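Local coordinates for protein beta subunit of photoactivated adenylyl cyclase (Beggiatoa sp. PS, PDB 5MBC) that senses blue light through a flavin-binding BLUF domain and probably relays the signal to a cyclase domain that makes cyclic AMP from ATP, at residues M5-Y10 against F51-G56; L44-L49 against S114-I119; V147-V152 against G259-S264. All coordinates share one frame; numbering follows the deposited sequence.

Interaction 1 of 3, residues M5-Y10 against F51-G56; sequences MKRLVY and FQILEG. With FMN (flavin mononucleotide), chain G.
Q52 and Y10 meet side by side at the flavin, the glutamine–tyrosine–flavin arrangement characteristic of BLUF photosensors. Q52 NE2 donates to FMN N5 at 2.9 Å, fairly straight at 159°. The amide gets there because CG stands anti to the backbone N (chi1 -171°) and the chain runs extended beyond it. Y10 OH lies 3.3 Å from FMN C6, while Q52 OE1 sits at the edge of the Y10 ring; its modelled 2.4 Å separation from Y10 OH is too short to be taken at face value. Lower down the same two side chains, Q52 CB packs 3.5 Å from Y10 CE2. Both residues are fixed by their antiparallel strands, where Y10 with Q52, L8 with L54 and K6 with G56 are hydrogen-bonded pairs; L8 N to L54 O is 2.7 Å. On the other sheet face, R7 lies alongside E55 and forms a salt bridge, NH1 to OE2 at 2.9 Å, with guanidinium and carboxylate planes 69° apart. R7 NE also bridges E83, and E55 accepts from M90, F91 and T40. An alanine in place of R7 would probably leave E55 without this charged mate and open a gap beside I53 CG2. Helix 58-69 covers the L8 and Y10 face, whereas V9 and I53 pack on L115 of the second subunit.

Interaction 2 of 3, residues L44-L49 against S114-I119; sequences LYLQGL and SLLQTI
A tight beta hairpin, strands 40-46 and 49-55 joined through Q47 and G48, sets L46 and Q47 against L116 and Q117 of helix 110-128. Both turn residues have positive phi, as in a type I' turn, and L46 N bonds L49 O at 3.0 Å. Strand 44-46 crosses helix segment 114-119 at 79°, with axes 10.4 Å apart, so the space is bridged mainly by side chains. L46 and Q117 cross at about a right angle, and the touching atoms are L46 CD2 and Q117 CB, 3.7 Å apart. Deeper in, L44 CD2 approaches L116 CD2 at 4.3 Å, an apolar meeting. On the solvent-exposed side, Q47 offers its aliphatic part: CG lies 3.3 Å from Q117 NE2. The two amide planes are only 13° apart, yet they do not bond each other. Q117, extended with CG anti to its own N (chi1 175°), sends NE2 to Q121 OE1 on the same helix. L101 adds to the apolar layer by touching both L44 and L116, while L49 reaches T120 and R124 further along the helix. Beyond this sheet-facing side, L115 packs on F51 of the second subunit and I119 on H123 of that subunit, placing helix 110-128 between its own BLUF sheet and the partner.

Interaction 3 of 3, residues V147-V152 against G259-S264; sequences VEPQLV and GNMGSS
P149 and M261 form the apolar centre of a contact in the class III nucleotidyl cyclase catalytic domain, where the lead-in to strand 150-161 passes over the corner between strands 247-258 and 260-262. The two side chains cross obliquely. P149 CG meets M261 SD at 3.8 Å, and the methionine reaches this position by folding: its chain bends at chi2 (-70°) and again at chi3 (-75°), which turns the sulfur back toward the proline although the CB of M261 does not itself point there.

Next to this pair, P149 points toward the backbone of G259, with P149 CB 3.8 Å from G259 CA. The glycine backbone is almost fully extended at the corner, and a CB built on it would point at the proline and fall only 2.4 Å from P149 CB. The close approach of the proline therefore depends on the absence of a side chain at G259.

V147 and N260 provide the second side-chain meeting. V147 CG1 lies 3.8 Å from N260 ND2, so a methyl group faces the nitrogen side of the amide. The other end of that amide is engaged across the dimer: N260 OD1 is hydrogen-bonded to Y129 OH of the second subunit. P149 and M261 also touch that subunit, on its V177 and N181, so the contact lies at the subunit interface. Class III cyclases as a family place their active sites between paired catalytic domains, although none of the residues here can be assigned a catalytic part from this geometry.

One water bridges the two backbones, donating to V147 O at 2.8 Å and accepting from N260 N at 3.0 Å.

In the fold
Interactions 1 and 2 reach the same sheet, in which strands 40-46 and 49-55 are neighbours, and are in direct contact, although their centres lie 18 Å apart. F51 joins them: its CE1 packs 4.2 Å from L46 CB, and its CE2 the same distance from L116 CD1. Interaction 1 holds the flavin directly, whereas the L44 side chain of interaction 2 is about 10 Å from it. These contacts link the strand that carries Q52 to helix 110-128, a possible route for the light signal. Interaction 3 is separate, in the cyclase domain; its nearest atoms are about 16 Å from interaction 1 and about 15 Å from interaction 2. All three touch the second subunit, consistent with signalling through the dimer.

Interaction 1 of 3, residues M5-Y10 against F51-G56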
# COMPACT_ATOMS: atom_id res chain seq x y z
N MET B 5 8.13 -30.36 -13.50
CA MET B 5 6.83 -30.15 -12.88
C MET B 5 6.83 -28.86 -12.07
O MET B 5 7.87 -28.40 -11.59
CB MET B 5 6.43 -31.33 -11.99
CG MET B 5 6.34 -32.66 -12.72
SD MET B 5 5.86 -34.01 -11.62
CE MET B 5 7.18 -33.95 -10.41
N LYS B 6 5.64 -28.30 -11.90
CA LYS B 6 5.43 -27.11 -11.09
C LYS B 6 4.30 -27.37 -10.10
O LYS B 6 3.52 -28.31 -10.26
CB LYS B 6 5.11 -25.88 -11.95
CG LYS B 6 3.72 -25.91 -12.56
CD LYS B 6 3.53 -24.82 -13.61
CE LYS B 6 3.91 -23.46 -13.06
NZ LYS B 6 3.51 -22.36 -13.99
N ARG B 7 4.23 -26.53 -9.07
CA ARG B 7 3.17 -26.64 -8.07
C ARG B 7 2.67 -25.25 -7.70
O ARG B 7 3.46 -24.39 -7.32
CB ARG B 7 3.65 -27.38 -6.82
CG ARG B 7 2.63 -27.39 -5.69
CD ARG B 7 3.00 -28.37 -4.58
NE ARG B 7 4.32 -28.11 -4.03
CZ ARG B 7 5.37 -28.92 -4.19
NH1 ARG B 7 5.24 -30.04 -4.90
NH2 ARG B 7 6.54 -28.61 -3.65
N LEU B 8 1.36 -25.05 -7.83
CA LEU B 8 0.70 -23.80 -7.48
C LEU B 8 -0.22 -24.00 -6.29
O LEU B 8 -0.68 -25.11 -6.02
CB LEU B 8 -0.12 -23.25 -8.66
CG LEU B 8 0.33 -23.55 -10.09
CD1 LEU B 8 -0.70 -23.03 -11.08
CD2 LEU B 8 1.68 -22.93 -10.36
N VAL B 9 -0.50 -22.90 -5.59
CA VAL B 9 -1.48 -22.89 -4.51
C VAL B 9 -2.19 -21.54 -4.56
O VAL B 9 -1.55 -20.49 -4.64
CB VAL B 9 -0.83 -23.12 -3.13
CG1 VAL B 9 0.35 -22.19 -2.91
CG2 VAL B 9 -1.86 -22.96 -2.02
N TYR B 10 -3.52 -21.58 -4.55
CA TYR B 10 -4.31 -20.36 -4.63
C TYR B 10 -5.46 -20.43 -3.63
O TYR B 10 -5.84 -21.50 -3.16
CB TYR B 10 -4.86 -20.12 -6.05
CG TYR B 10 -5.97 -21.06 -6.46
CD1 TYR B 10 -7.30 -20.75 -6.21
CD2 TYR B 10 -5.70 -22.25 -7.12
CE1 TYR B 10 -8.32 -21.60 -6.58
CE2 TYR B 10 -6.71 -23.11 -7.50
CZ TYR B 10 -8.02 -22.78 -7.23
OH TYR B 10 -9.03 -23.63 -7.61
N PHE B 51 -9.41 -23.41 -1.04
CA PHE B 51 -7.97 -23.59 -0.98
C PHE B 51 -7.62 -24.76 -1.89
O PHE B 51 -8.17 -25.85 -1.72
CB PHE B 51 -7.47 -23.88 0.44
CG PHE B 51 -7.92 -22.88 1.48
CD1 PHE B 51 -9.21 -22.93 1.98
CD2 PHE B 51 -7.05 -21.94 1.98
CE1 PHE B 51 -9.63 -22.02 2.94
CE2 PHE B 51 -7.46 -21.03 2.94
CZ PHE B 51 -8.75 -21.08 3.42
N GLN B 52 -6.72 -24.54 -2.84
CA GLN B 52 -6.34 -25.62 -3.74
C GLN B 52 -4.85 -25.59 -4.03
O GLN B 52 -4.28 -24.52 -4.28
CB GLN B 52 -7.12 -25.57 -5.06
CG GLN B 52 -6.91 -26.80 -5.92
CD GLN B 52 -7.85 -26.88 -7.10
OE1 GLN B 52 -8.12 -25.88 -7.76
NE2 GLN B 52 -8.37 -28.07 -7.36
N ILE B 53 -4.24 -26.77 -4.00
CA ILE B 53 -2.85 -26.97 -4.41
C ILE B 53 -2.87 -27.86 -5.64
O ILE B 53 -3.56 -28.88 -5.67
CB ILE B 53 -2.02 -27.61 -3.28
CG1 ILE B 53 -2.17 -26.80 -1.99
CG2 ILE B 53 -0.56 -27.72 -3.69
CD1 ILE B 53 -1.51 -27.44 -0.78
N LEU B 54 -2.13 -27.45 -6.67
CA LEU B 54 -2.05 -28.20 -7.92
C LEU B 54 -0.59 -28.43 -8.27
O LEU B 54 0.23 -27.51 -8.18
CB LEU B 54 -2.74 -27.45 -9.07
CG LEU B 54 -4.25 -27.24 -8.96
CD1 LEU B 54 -4.72 -26.20 -9.97
CD2 LEU B 54 -4.99 -28.55 -9.17
N GLU B 55 -0.26 -29.66 -8.68
CA GLU B 55 1.11 -30.00 -9.02
C GLU B 55 1.13 -30.98 -10.19
O GLU B 55 0.25 -31.84 -10.32
CB GLU B 55 1.86 -30.60 -7.82
CG GLU B 55 1.10 -31.70 -7.10
CD GLU B 55 1.85 -32.23 -5.90
OE1 GLU B 55 1.41 -33.25 -5.32
OE2 GLU B 55 2.88 -31.63 -5.52
N GLY B 56 2.13 -30.84 -11.04
CA GLY B 56 2.26 -31.66 -12.22
C GLY B 56 3.07 -30.93 -13.28
O GLY B 56 3.68 -29.90 -13.01
N1 FMN G . -11.26 -29.20 -12.75
C2 FMN G . -10.26 -30.12 -12.93
O2 FMN G . -10.26 -30.84 -13.93
N3 FMN G . -9.25 -30.24 -11.99
C4 FMN G . -9.25 -29.44 -10.88
O4 FMN G . -8.35 -29.54 -10.04
C4A FMN G . -10.26 -28.50 -10.70
N5 FMN G . -10.27 -27.70 -9.58
C5A FMN G . -11.27 -26.77 -9.40
C6 FMN G . -11.27 -25.96 -8.27
C7 FMN G . -12.28 -25.02 -8.08
C7M FMN G . -12.27 -24.15 -6.86
C8 FMN G . -13.29 -24.90 -9.03
C8M FMN G . -14.38 -23.89 -8.83
C9 FMN G . -13.29 -25.71 -10.16
C9A FMN G . -12.28 -26.65 -10.34
N10 FMN G . -12.28 -27.45 -11.47
C10 FMN G . -11.27 -28.38 -11.64
C1' FMN G . -13.38 -27.33 -12.49
C2' FMN G . -12.88 -26.65 -13.76
O2' FMN G . -12.71 -25.27 -13.52
C3' FMN G . -13.88 -26.83 -14.90
O3' FMN G . -15.15 -26.39 -14.48
C4' FMN G . -13.97 -28.30 -15.32
O4' FMN G . -12.68 -28.82 -15.54
C5' FMN G . -14.81 -28.43 -16.59
O5' FMN G . -13.97 -28.64 -17.71
P FMN G . -14.53 -28.36 -19.20
O1P FMN G . -13.65 -27.32 -19.86
O2P FMN G . -14.53 -29.63 -20.00
O3P FMN G . -15.94 -27.82 -19.09

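Interaction 2 of 3, residues L44-L49 against S114-I119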
# COMPACT_ATOMS: atom_id res chain seq x y z
N LEU B 44 -9.56 -27.70 -0.72
CA LEU B 44 -10.07 -27.50 0.62
C LEU B 44 -10.94 -26.24 0.65
O LEU B 44 -10.64 -25.26 -0.03
CB LEU B 44 -8.91 -27.38 1.62
CG LEU B 44 -9.17 -27.39 3.12
CD1 LEU B 44 -8.03 -28.08 3.84
CD2 LEU B 44 -9.34 -25.97 3.64
N TYR B 45 -12.00 -26.28 1.45
CA TYR B 45 -12.87 -25.13 1.61
C TYR B 45 -13.28 -24.98 3.07
O TYR B 45 -13.49 -25.98 3.77
CB TYR B 45 -14.11 -25.20 0.69
CG TYR B 45 -14.98 -26.44 0.83
CD1 TYR B 45 -14.58 -27.65 0.28
CD2 TYR B 45 -16.21 -26.37 1.46
CE1 TYR B 45 -15.38 -28.77 0.38
CE2 TYR B 45 -17.02 -27.48 1.57
CZ TYR B 45 -16.60 -28.68 1.03
OH TYR B 45 -17.40 -29.79 1.13
N LEU B 46 -13.39 -23.73 3.51
CA LEU B 46 -13.62 -23.42 4.92
C LEU B 46 -14.18 -22.01 5.02
O LEU B 46 -13.49 -21.05 4.66
CB LEU B 46 -12.32 -23.53 5.72
CG LEU B 46 -12.31 -22.96 7.14
CD1 LEU B 46 -13.20 -23.78 8.07
CD2 LEU B 46 -10.90 -22.86 7.69
N GLN B 47 -15.42 -21.89 5.50
CA GLN B 47 -16.05 -20.59 5.75
C GLN B 47 -16.06 -19.71 4.49
O GLN B 47 -15.68 -18.54 4.52
CB GLN B 47 -15.38 -19.87 6.92
CG GLN B 47 -15.62 -20.55 8.26
CD GLN B 47 -17.08 -20.54 8.67
OE1 GLN B 47 -17.75 -19.52 8.59
NE2 GLN B 47 -17.57 -21.70 9.10
N GLY B 48 -16.52 -20.29 3.38
CA GLY B 48 -16.71 -19.54 2.16
C GLY B 48 -15.48 -19.29 1.33
O GLY B 48 -15.53 -18.46 0.41
N LEU B 49 -14.36 -19.97 1.61
CA LEU B 49 -13.13 -19.78 0.87
C LEU B 49 -12.64 -21.12 0.34
O LEU B 49 -12.74 -22.14 1.02
CB LEU B 49 -12.04 -19.15 1.74
CG LEU B 49 -12.27 -17.70 2.18
CD1 LEU B 49 -11.11 -17.22 3.04
CD2 LEU B 49 -12.47 -16.79 0.98
N SER B 114 -8.70 -23.25 13.18
CA SER B 114 -9.06 -21.89 13.58
C SER B 114 -8.01 -20.88 13.14
O SER B 114 -8.35 -19.76 12.75
CB SER B 114 -9.27 -21.83 15.09
OG SER B 114 -9.54 -20.50 15.51
N LEU B 115 -6.73 -21.26 13.20
CA LEU B 115 -5.68 -20.35 12.78
C LEU B 115 -5.67 -20.16 11.27
O LEU B 115 -5.43 -19.05 10.78
CB LEU B 115 -4.32 -20.85 13.27
CG LEU B 115 -4.12 -20.76 14.78
CD1 LEU B 115 -2.81 -21.40 15.18
CD2 LEU B 115 -4.16 -19.31 15.23
N LEU B 116 -5.94 -21.23 10.52
CA LEU B 116 -6.00 -21.12 9.07
C LEU B 116 -7.09 -20.15 8.63
O LEU B 116 -6.88 -19.34 7.72
CB LEU B 116 -6.22 -22.49 8.43
CG LEU B 116 -6.35 -22.50 6.91
CD1 LEU B 116 -5.07 -22.02 6.25
CD2 LEU B 116 -6.74 -23.88 6.40
N GLN B 117 -8.25 -20.20 9.29
CA GLN B 117 -9.32 -19.26 8.96
C GLN B 117 -8.94 -17.84 9.35
O GLN B 117 -9.20 -16.90 8.59
CB GLN B 117 -10.62 -19.68 9.64
CG GLN B 117 -11.76 -18.69 9.45
CD GLN B 117 -13.03 -19.11 10.17
OE1 GLN B 117 -13.09 -20.19 10.76
NE2 GLN B 117 -14.04 -18.26 10.12
N THR B 118 -8.33 -17.67 10.52
CA THR B 118 -8.00 -16.32 10.99
C THR B 118 -6.95 -15.66 10.10
O THR B 118 -7.09 -14.49 9.75
CB THR B 118 -7.51 -16.38 12.44
OG1 THR B 118 -8.56 -16.88 13.28
CG2 THR B 118 -7.10 -15.00 12.93
N ILE B 119 -5.91 -16.40 9.73
CA ILE B 119 -4.83 -15.81 8.93
C ILE B 119 -5.29 -15.59 7.49
O ILE B 119 -4.90 -14.61 6.85
CB ILE B 119 -3.57 -16.69 9.00
CG1 ILE B 119 -2.38 -15.98 8.34
CG2 ILE B 119 -3.79 -18.04 8.34
CD1 ILE B 119 -1.83 -14.83 9.15

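Interaction 3 of 3, residues V147-V152 against G259-S264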
# COMPACT_ATOMS: atom_id res chain seq x y z
N VAL B 147 12.42 -9.32 -6.62
CA VAL B 147 12.47 -8.99 -8.04
C VAL B 147 13.08 -7.61 -8.22
O VAL B 147 12.79 -6.67 -7.48
CB VAL B 147 11.07 -9.09 -8.66
CG1 VAL B 147 10.10 -8.11 -8.01
CG2 VAL B 147 11.14 -8.86 -10.17
N GLU B 148 13.96 -7.49 -9.21
CA GLU B 148 14.67 -6.24 -9.44
C GLU B 148 13.76 -5.25 -10.16
O GLU B 148 13.10 -5.62 -11.13
CB GLU B 148 15.93 -6.47 -10.26
CG GLU B 148 17.19 -6.68 -9.43
CD GLU B 148 17.50 -5.49 -8.53
OE1 GLU B 148 17.31 -5.60 -7.30
OE2 GLU B 148 17.92 -4.44 -9.07
N PRO B 149 13.70 -3.99 -9.71
CA PRO B 149 12.96 -2.98 -10.47
C PRO B 149 13.55 -2.81 -11.86
O PRO B 149 14.74 -3.01 -12.09
CB PRO B 149 13.14 -1.71 -9.63
CG PRO B 149 13.39 -2.21 -8.24
CD PRO B 149 14.17 -3.48 -8.42
N GLN B 150 12.69 -2.42 -12.80
CA GLN B 150 13.06 -2.30 -14.20
C GLN B 150 12.81 -0.88 -14.69
O GLN B 150 11.89 -0.20 -14.24
CB GLN B 150 12.26 -3.29 -15.07
CG GLN B 150 12.51 -4.75 -14.74
CD GLN B 150 13.73 -5.31 -15.46
OE1 GLN B 150 14.19 -4.74 -16.45
NE2 GLN B 150 14.25 -6.42 -14.96
N LEU B 151 13.65 -0.44 -15.63
CA LEU B 151 13.42 0.82 -16.32
C LEU B 151 12.49 0.57 -17.49
O LEU B 151 12.81 -0.20 -18.40
CB LEU B 151 14.74 1.42 -16.80
CG LEU B 151 14.64 2.80 -17.45
CD1 LEU B 151 14.29 3.85 -16.40
CD2 LEU B 151 15.92 3.17 -18.18
N VAL B 152 11.32 1.21 -17.48
CA VAL B 152 10.29 0.98 -18.48
C VAL B 152 9.87 2.31 -19.08
O VAL B 152 10.07 3.38 -18.50
CB VAL B 152 9.07 0.24 -17.91
CG1 VAL B 152 9.44 -1.19 -17.54
CG2 VAL B 152 8.52 0.97 -16.70
N GLY B 259 9.09 -0.76 -9.67
CA GLY B 259 9.41 -1.90 -8.84
C GLY B 259 9.03 -1.66 -7.40
O GLY B 259 8.46 -0.63 -7.03
N ASN B 260 9.35 -2.66 -6.57
CA ASN B 260 9.07 -2.62 -5.15
C ASN B 260 10.25 -2.01 -4.41
O ASN B 260 11.39 -2.45 -4.58
CB ASN B 260 8.78 -4.03 -4.62
CG ASN B 260 7.66 -4.71 -5.37
OD1 ASN B 260 6.51 -4.69 -4.94
ND2 ASN B 260 7.98 -5.32 -6.51
N MET B 261 9.98 -1.00 -3.59
CA MET B 261 11.03 -0.25 -2.91
C MET B 261 10.72 -0.15 -1.43
O MET B 261 9.57 -0.26 -1.00
CB MET B 261 11.17 1.16 -3.51
CG MET B 261 11.20 1.19 -5.03
SD MET B 261 12.70 0.51 -5.74
CE MET B 261 13.86 1.84 -5.41
N GLY B 262 11.78 0.06 -0.64
CA GLY B 262 11.63 0.21 0.79
C GLY B 262 12.55 -0.68 1.59
O GLY B 262 13.68 -0.95 1.17
N SER B 263 12.08 -1.14 2.75
CA SER B 263 12.85 -2.02 3.62
C SER B 263 11.90 -3.05 4.22
O SER B 263 10.71 -3.09 3.90
CB SER B 263 13.58 -1.23 4.71
OG SER B 263 12.66 -0.54 5.53
N SER B 264 12.44 -3.88 5.11
CA SER B 264 11.60 -4.85 5.81
C SER B 264 10.57 -4.18 6.70
O SER B 264 9.58 -4.82 7.08
CB SER B 264 12.48 -5.80 6.64
OG SER B 264 13.23 -5.08 7.61
O HOH W 1 10.82 -4.78 -8.06